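Local atomic coordinates of DNA topoisomerase 2-associated protein PAT1 (Saccharomyces cerevisiae, PDB entry 4OGP), a protein that activates mRNA decapping and represses translation, its C-terminal ARM-repeat domain taking part in the recruitment of decapping factors, probably including Dcp2 and Lsm1-7. Residues E275-P280 with T288-I293. Residues are numbered along the deposited sequence; the frame is centred on the assembly and turned at random.
Sequences ELSVLP and TELKSI
Leu290 sends both methyls across to the last turn of helix 256-277 because its CG stands opposite the backbone N (chi1 178°), while the side chain of Leu276, its chi1 of -97° lying away from any staggered position, reaches back toward helix 284-310. The two leucines face each other where the backbones come nearest, their CA atoms 6.5 Å apart. Leu290 CD1 lies 4.0 Å from Leu276 CB and so meets the base of that side chain, leaving its branched end to other partners. Leu276 CD2 continues past Leu290 to touch Ile293 CD1 at 3.7 Å, the two side chains crossing at about a right angle, and the same methyl rests 4.0 Å from the aliphatic CG of Glu289. Leu276 therefore lies across the surface offered by Glu289 and Leu290 and, one turn further along the facing helix, by Ile293. Beside it, Ser277 OG sits 3.9 Å from Leu290 CD1 in a van der Waals contact, its hydrogen bond being made to Glu273 O of its own helix. Cutting Leu290 back to an alanine removes both methyls, which would probably open a gap beside Leu276 CB and deprive Ser277 of the two methyls that lie against it. Ile293 also touches Leu269 and Glu273, extending the interface along the hairpin. The contact itself lies at the loop end, where a short connection joins helices 256-277 and 284-310. No hydrogen bond or salt bridge crosses between the segments; they meet through van der Waals contacts, mostly between methyl and methylene groups, and that cohesion depends on shape and burial more than on direction.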
loop_
_atom_site.group_PDB
_atom_site.type_symbol
_atom_site.label_atom_id
_atom_site.label_comp_id
_atom_site.label_asym_id
_atom_site.label_seq_id
_atom_site.Cartn_x
_atom_site.Cartn_y
_atom_site.Cartn_z
ATOM N N GLU A 275 25.970 22.081 -12.591
ATOM C CA GLU A 275 26.996 22.903 -11.957
ATOM C C GLU A 275 28.046 22.065 -11.210
ATOM O O GLU A 275 29.191 22.492 -11.050
ATOM C CB GLU A 275 26.374 23.939 -11.017
ATOM C CG GLU A 275 25.965 23.378 -9.670
ATOM C CD GLU A 275 26.007 24.411 -8.558
ATOM O OE1 GLU A 275 24.999 25.131 -8.367
ATOM O OE2 GLU A 275 27.051 24.496 -7.871
ATOM N N LEU A 276 27.659 20.876 -10.762
ATOM C CA LEU A 276 28.595 19.977 -10.081
ATOM C C LEU A 276 29.374 19.099 -11.060
ATOM O O LEU A 276 30.476 18.650 -10.758
ATOM C CB LEU A 276 27.849 19.076 -9.099
ATOM C CG LEU A 276 27.820 19.493 -7.630
ATOM C CD1 LEU A 276 27.571 20.983 -7.478
ATOM C CD2 LEU A 276 26.760 18.688 -6.907
ATOM N N SER A 277 28.776 18.835 -12.216
ATOM C CA SER A 277 29.328 17.909 -13.195
ATOM C C SER A 277 30.661 18.386 -13.777
ATOM O O SER A 277 31.523 17.578 -14.125
ATOM C CB SER A 277 28.319 17.661 -14.320
ATOM O OG SER A 277 27.417 16.618 -13.979
ATOM N N VAL A 278 30.831 19.700 -13.860
ATOM C CA VAL A 278 31.994 20.269 -14.528
ATOM C C VAL A 278 33.151 20.537 -13.573
ATOM O O VAL A 278 34.149 21.144 -13.961
ATOM C CB VAL A 278 31.629 21.565 -15.275
ATOM C CG1 VAL A 278 30.556 21.283 -16.312
ATOM C CG2 VAL A 278 31.160 22.621 -14.297
ATOM N N LEU A 279 33.012 20.089 -12.326
ATOM C CA LEU A 279 34.075 20.231 -11.339
ATOM C C LEU A 279 35.018 19.032 -11.392
ATOM O O LEU A 279 34.582 17.894 -11.227
ATOM C CB LEU A 279 33.498 20.351 -9.926
ATOM C CG LEU A 279 32.574 21.530 -9.579
ATOM C CD1 LEU A 279 32.121 21.440 -8.120
ATOM C CD2 LEU A 279 33.256 22.871 -9.847
ATOM N N PRO A 280 36.316 19.286 -11.617
ATOM C CA PRO A 280 37.326 18.222 -11.634
ATOM C C PRO A 280 37.606 17.704 -10.229
ATOM O O PRO A 280 37.467 18.461 -9.268
ATOM C CB PRO A 280 38.570 18.942 -12.161
ATOM C CG PRO A 280 38.404 20.346 -11.675
ATOM C CD PRO A 280 36.919 20.622 -11.788
ATOM N N THR A 288 29.345 11.976 -3.852
ATOM C CA THR A 288 28.133 11.344 -3.347
ATOM C C THR A 288 26.910 12.240 -3.583
ATOM O O THR A 288 25.816 11.745 -3.859
ATOM C CB THR A 288 28.225 11.065 -1.845
ATOM O OG1 THR A 288 28.575 12.274 -1.175
ATOM C CG2 THR A 288 29.293 10.043 -1.558
ATOM N N GLU A 289 27.112 13.551 -3.490
ATOM C CA GLU A 289 26.036 14.535 -3.689
ATOM C C GLU A 289 25.534 14.556 -5.139
ATOM O O GLU A 289 24.324 14.508 -5.394
ATOM C CB GLU A 289 26.511 15.926 -3.249
ATOM C CG GLU A 289 25.481 17.073 -3.428
ATOM C CD GLU A 289 24.278 16.966 -2.493
ATOM O OE1 GLU A 289 23.369 17.821 -2.602
ATOM O OE2 GLU A 289 24.243 16.039 -1.648
ATOM N N LEU A 290 26.472 14.595 -6.085
ATOM C CA LEU A 290 26.140 14.539 -7.509
ATOM C C LEU A 290 25.394 13.253 -7.855
ATOM O O LEU A 290 24.366 13.279 -8.523
ATOM C CB LEU A 290 27.403 14.681 -8.370
ATOM C CG LEU A 290 27.255 14.605 -9.894
ATOM C CD1 LEU A 290 26.249 15.631 -10.425
ATOM C CD2 LEU A 290 28.630 14.818 -10.535
ATOM N N LYS A 291 25.896 12.126 -7.374
ATOM C CA LYS A 291 25.249 10.844 -7.642
ATOM C C LYS A 291 23.831 10.799 -7.065
ATOM O O LYS A 291 22.946 10.170 -7.625
ATOM C CB LYS A 291 26.088 9.695 -7.075
ATOM C CG LYS A 291 27.417 9.456 -7.822
ATOM C CD LYS A 291 28.071 8.176 -7.318
ATOM C CE LYS A 291 29.525 8.038 -7.756
ATOM N NZ LYS A 291 29.770 8.556 -9.122
ATOM N N SER A 292 23.648 11.470 -5.933
ATOM C CA SER A 292 22.358 11.587 -5.283
ATOM C C SER A 292 21.392 12.434 -6.121
ATOM O O SER A 292 20.244 12.057 -6.348
ATOM C CB SER A 292 22.550 12.225 -3.901
ATOM O OG SER A 292 21.334 12.252 -3.195
ATOM N N ILE A 293 21.870 13.587 -6.566
ATOM C CA ILE A 293 21.089 14.491 -7.404
ATOM C C ILE A 293 20.591 13.792 -8.666
ATOM O O ILE A 293 19.393 13.845 -9.002
ATOM C CB ILE A 293 21.925 15.722 -7.774
ATOM C CG1 ILE A 293 22.131 16.580 -6.527
ATOM C CG2 ILE A 293 21.260 16.528 -8.917
ATOM C CD1 ILE A 293 23.273 17.567 -6.639
#